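Local coordinates for predicted phosphatase, HAD family (PDB 3MC1), which is a predicted phosphatase of the haloacid dehalogenase-like hydrolase family, whose physiological substrate is not established, at residues 16-19 against 20-24; 150-154 against 155-159. All coordinates share one frame; numbering follows the deposited sequence.

Contact 1: residues 16-19 against 20-24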
loop_
_atom_site.group_PDB
_atom_site.type_symbol
_atom_site.label_atom_id
_atom_site.label_comp_id
_atom_site.label_asym_id
_atom_site.label_seq_id
_atom_site.Cartn_x
_atom_site.Cartn_y
_atom_site.Cartn_z
ATOM N N THR A 16 -7.622 -2.201 -0.021
ATOM C CA THR A 16 -8.701 -1.242 0.216
ATOM C C THR A 16 -8.719 -0.077 -0.774
ATOM O O THR A 16 -7.675 0.406 -1.199
ATOM C CB THR A 16 -8.579 -0.633 1.642
ATOM O OG1 THR A 16 -7.295 -0.006 1.780
ATOM C CG2 THR A 16 -8.693 -1.711 2.694
ATOM N N ASP A 17 -9.925 0.349 -1.143
ATOM C CA ASP A 17 -10.128 1.497 -2.028
ATOM C C ASP A 17 -10.232 2.644 -1.027
ATOM O O ASP A 17 -11.325 2.980 -0.561
ATOM C CB ASP A 17 -11.445 1.358 -2.795
ATOM C CG ASP A 17 -11.681 2.498 -3.766
ATOM O OD1 ASP A 17 -10.870 3.456 -3.791
ATOM O OD2 ASP A 17 -12.684 2.432 -4.506
ATOM N N SER A 18 -9.090 3.228 -0.688
ATOM C CA SER A 18 -9.029 4.294 0.310
ATOM C C SER A 18 -8.911 5.723 -0.198
ATOM O O SER A 18 -8.679 6.642 0.589
ATOM C CB SER A 18 -7.857 4.010 1.247
ATOM O OG SER A 18 -6.745 3.513 0.516
ATOM N N ALA A 19 -9.073 5.910 -1.501
ATOM C CA ALA A 19 -8.938 7.223 -2.117
ATOM C C ALA A 19 -9.718 8.365 -1.457
ATOM O O ALA A 19 -9.170 9.448 -1.254
ATOM C CB ALA A 19 -9.309 7.130 -3.586
ATOM N N GLU A 20 -10.985 8.134 -1.129
ATOM C CA GLU A 20 -11.796 9.189 -0.527
ATOM C C GLU A 20 -11.155 9.798 0.714
ATOM O O GLU A 20 -10.932 11.009 0.771
ATOM C CB GLU A 20 -13.196 8.679 -0.166
ATOM C CG GLU A 20 -13.921 9.610 0.810
ATOM C CD GLU A 20 -15.342 9.194 1.103
ATOM O OE1 GLU A 20 -15.610 7.975 1.159
ATOM O OE2 GLU A 20 -16.188 10.097 1.294
ATOM N N GLY A 21 -10.869 8.958 1.703
ATOM C CA GLY A 21 -10.260 9.445 2.933
ATOM C C GLY A 21 -8.874 10.046 2.758
ATOM O O GLY A 21 -8.540 11.044 3.400
ATOM N N ILE A 22 -8.053 9.435 1.906
ATOM C CA ILE A 22 -6.700 9.924 1.679
ATOM C C ILE A 22 -6.686 11.244 0.905
ATOM O O ILE A 22 -5.987 12.172 1.289
ATOM C CB ILE A 22 -5.847 8.862 0.930
ATOM C CG1 ILE A 22 -5.691 7.619 1.815
ATOM C CG2 ILE A 22 -4.472 9.422 0.575
ATOM C CD1 ILE A 22 -4.990 6.443 1.130
ATOM N N THR A 23 -7.452 11.336 -0.173
ATOM C CA THR A 23 -7.460 12.574 -0.948
ATOM C C THR A 23 -8.057 13.709 -0.124
ATOM O O THR A 23 -7.641 14.863 -0.252
ATOM C CB THR A 23 -8.227 12.426 -2.285
ATOM O OG1 THR A 23 -9.561 11.973 -2.037
ATOM C CG2 THR A 23 -7.506 11.443 -3.208
ATOM N N LYS A 24 -9.019 13.381 0.737
ATOM C CA LYS A 24 -9.629 14.391 1.586
ATOM C C LYS A 24 -8.643 14.883 2.650
ATOM O O LYS A 24 -8.642 16.064 2.995
ATOM C CB LYS A 24 -10.910 13.851 2.230
ATOM C CG LYS A 24 -12.118 13.954 1.315
ATOM C CD LYS A 24 -13.395 13.412 1.946
ATOM C CE LYS A 24 -14.557 13.541 0.966
ATOM N NZ LYS A 24 -15.858 13.089 1.532
HETATM O O HOH W 1 -12.481 5.505 -0.975
#
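The first helical turn opens with I22 N donating to S18 O (3.2 Å) and T23 N to A19 O (2.8 Å), both nearly straight at the hydrogen. A19 O is gripped twice, since the T23 hydroxyl OG1 also donates to it at 2.7 Å. T23 OG1 sits between its own backbone N and carbonyl carbon (chi1 56°), which turns it back down the helix; it approaches A19 O from above that carbonyl's plane, 37° out of it. S18 precedes the helix as N-cap residue, yet its OG makes no capping bond: it bonds to OD1 of D12, a sodium ligand, while the I22 methyl CD1 packs against OG at 3.5 Å. I22 continues onto Y73 and F77 of helix 63-81, where a branched apolar residue fits. A water joins D17 O to E20 N, taking up a first-turn amide. K24 NZ reaches back one turn to E20 OE2 (3.0 Å), using that oxygen's anti lone pair; the i to i+4 spacing puts lysine and glutamate on one flank, where they can pair. The whole is a helix N-terminus just beyond what is probably the DxDx(T/V) motif of the HAD family, with S18 as a second-shell residue of the metal site.

Contact 2: residues 150-154 against 155-159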
loop_
_atom_site.group_PDB
_atom_site.type_symbol
_atom_site.label_atom_id
_atom_site.label_comp_id
_atom_site.label_asym_id
_atom_site.label_seq_id
_atom_site.Cartn_x
_atom_site.Cartn_y
_atom_site.Cartn_z
ATOM N N TYR A 150 12.255 -5.088 6.147
ATOM C CA TYR A 150 12.065 -5.256 7.582
ATOM C C TYR A 150 11.040 -6.350 7.853
ATOM O O TYR A 150 11.191 -7.125 8.787
ATOM C CB TYR A 150 11.601 -3.943 8.230
ATOM C CG TYR A 150 11.520 -4.000 9.745
ATOM C CD1 TYR A 150 12.660 -4.218 10.524
ATOM C CD2 TYR A 150 10.302 -3.856 10.399
ATOM C CE1 TYR A 150 12.579 -4.291 11.924
ATOM C CE2 TYR A 150 10.209 -3.930 11.787
ATOM C CZ TYR A 150 11.346 -4.148 12.546
ATOM O OH TYR A 150 11.232 -4.223 13.923
ATOM N N ALA A 151 9.994 -6.412 7.038
ATOM C CA ALA A 151 8.969 -7.434 7.212
ATOM C C ALA A 151 9.599 -8.814 7.003
ATOM O O ALA A 151 9.364 -9.744 7.782
ATOM C CB ALA A 151 7.835 -7.217 6.213
HETATM N N MSE A 152 10.398 -8.940 5.948
HETATM C CA MSE A 152 11.060 -10.200 5.656
HETATM C C MSE A 152 12.026 -10.551 6.790
HETATM O O MSE A 152 12.045 -11.686 7.267
HETATM C CB MSE A 152 11.783 -10.100 4.314
HETATM C CG MSE A 152 10.815 -9.957 3.141
HETATM SE SE MSE A 152 11.692 -9.821 1.427
HETATM C CE MSE A 152 12.222 -11.679 1.222
ATOM N N GLU A 153 12.809 -9.575 7.235
ATOM C CA GLU A 153 13.739 -9.793 8.340
ATOM C C GLU A 153 12.996 -10.229 9.606
ATOM O O GLU A 153 13.416 -11.163 10.294
ATOM C CB GLU A 153 14.529 -8.511 8.629
ATOM C CG GLU A 153 15.569 -8.175 7.568
ATOM C CD GLU A 153 16.282 -6.875 7.848
ATOM O OE1 GLU A 153 16.145 -6.359 8.974
ATOM O OE2 GLU A 153 16.980 -6.370 6.945
ATOM N N SER A 154 11.886 -9.559 9.902
ATOM C CA SER A 154 11.093 -9.856 11.090
ATOM C C SER A 154 10.477 -11.240 11.113
ATOM O O SER A 154 10.363 -11.854 12.175
ATOM C CB SER A 154 9.973 -8.828 11.242
ATOM O OG SER A 154 10.511 -7.534 11.431
ATOM N N LEU A 155 10.069 -11.725 9.947
ATOM C CA LEU A 155 9.442 -13.039 9.838
ATOM C C LEU A 155 10.399 -14.089 9.287
ATOM O O LEU A 155 10.021 -15.239 9.094
ATOM C CB LEU A 155 8.208 -12.943 8.936
ATOM C CG LEU A 155 7.045 -12.108 9.483
ATOM C CD1 LEU A 155 6.190 -11.550 8.346
ATOM C CD2 LEU A 155 6.221 -12.980 10.400
ATOM N N ASN A 156 11.638 -13.680 9.039
ATOM C CA ASN A 156 12.656 -14.567 8.489
ATOM C C ASN A 156 12.177 -15.206 7.183
ATOM O O ASN A 156 12.211 -16.427 7.015
ATOM C CB ASN A 156 13.019 -15.653 9.500
ATOM C CG ASN A 156 14.249 -16.427 9.093
ATOM O OD1 ASN A 156 15.302 -15.839 8.841
ATOM N ND2 ASN A 156 14.125 -17.748 9.022
ATOM N N ILE A 157 11.732 -14.356 6.268
ATOM C CA ILE A 157 11.240 -14.773 4.965
ATOM C C ILE A 157 12.378 -14.662 3.947
ATOM O O ILE A 157 13.090 -13.652 3.903
ATOM C CB ILE A 157 10.071 -13.860 4.507
ATOM C CG1 ILE A 157 8.952 -13.894 5.549
ATOM C CG2 ILE A 157 9.554 -14.304 3.138
ATOM C CD1 ILE A 157 7.838 -12.896 5.285
ATOM N N LYS A 158 12.552 -15.700 3.136
ATOM C CA LYS A 158 13.594 -15.706 2.117
ATOM C C LYS A 158 13.013 -15.234 0.791
ATOM O O LYS A 158 11.828 -15.423 0.520
ATOM C CB LYS A 158 14.181 -17.114 1.947
ATOM C CG LYS A 158 14.851 -17.687 3.185
ATOM C CD LYS A 158 16.020 -16.827 3.647
ATOM C CE LYS A 158 16.779 -17.511 4.772
ATOM N NZ LYS A 158 15.889 -17.856 5.915
ATOM N N SER A 159 13.862 -14.632 -0.035
ATOM C CA SER A 159 13.455 -14.118 -1.337
ATOM C C SER A 159 12.825 -15.155 -2.262
ATOM O O SER A 159 12.016 -14.818 -3.128
ATOM C CB SER A 159 14.657 -13.480 -2.035
ATOM O OG SER A 159 15.108 -12.348 -1.314
#
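M152 O, a carbonyl of the last helical turn, takes the amide of I157 at 2.9 Å, nearly straight at the hydrogen, and more weakly that of L155 N. The main bond of L155 N goes to A151 O (3.0 Å), the final regular step of the helix. Beyond it N156 turns to positive phi (55°), a conformation that asparagine tolerates better than most residues, and its amide donates weakly to E153 O. One turn back, Y150 O is likewise held twice: S154 N and S154 OG reach it from opposite faces of its plane, OG at 2.8 Å, and the same hydroxyl lies 3.5 Å above the centre of the Y150 ring. The reversal brings I157 back beside M152, a selenomethionine, with M152 CB and I157 CB 4.1 Å apart. The selenomethionine chain, extended through chi2, bends at chi3 (75°) to set its methyl CE 3.4 Å from I157 O and 3.9 Å from S159 OG, a hydroxyl that bonds to N178 O. Its long flexible chain can follow this irregular backbone, and it also touches L180. L155 lays CD1 alongside A151 O at 3.7 Å and packs on A131, as a leucine facing the sheet can. The I157 and N156 amide bonds, with N156 at C-prime, make a Schellman motif, accompanied by the apolar M152-I157 contact, that ends the helix before strand 162-166.

In the fold
From the N terminus, strand 6-9 carries the chain past D10 and D12 into contact 1, which turns the loop into helix 19-31. Much later, helix 144-155 ends in contact 2, and the chain enters strand 162-166, next to strand 6-9 in the parallel sheet. Contact 1 begins a helix and contact 2 ends one, so neither closes a long loop; the two follow in series, neither nesting nor crossing. The centres of contact 1 and contact 2 are about 29 Å apart, on opposite sides of the chain's centre, and the two do not touch. Contact 1 ties the sodium site to helix 63-81, whereas contact 2 fastens a helix to edge strand 131-135 and leads toward D167, the third aspartate at the sodium.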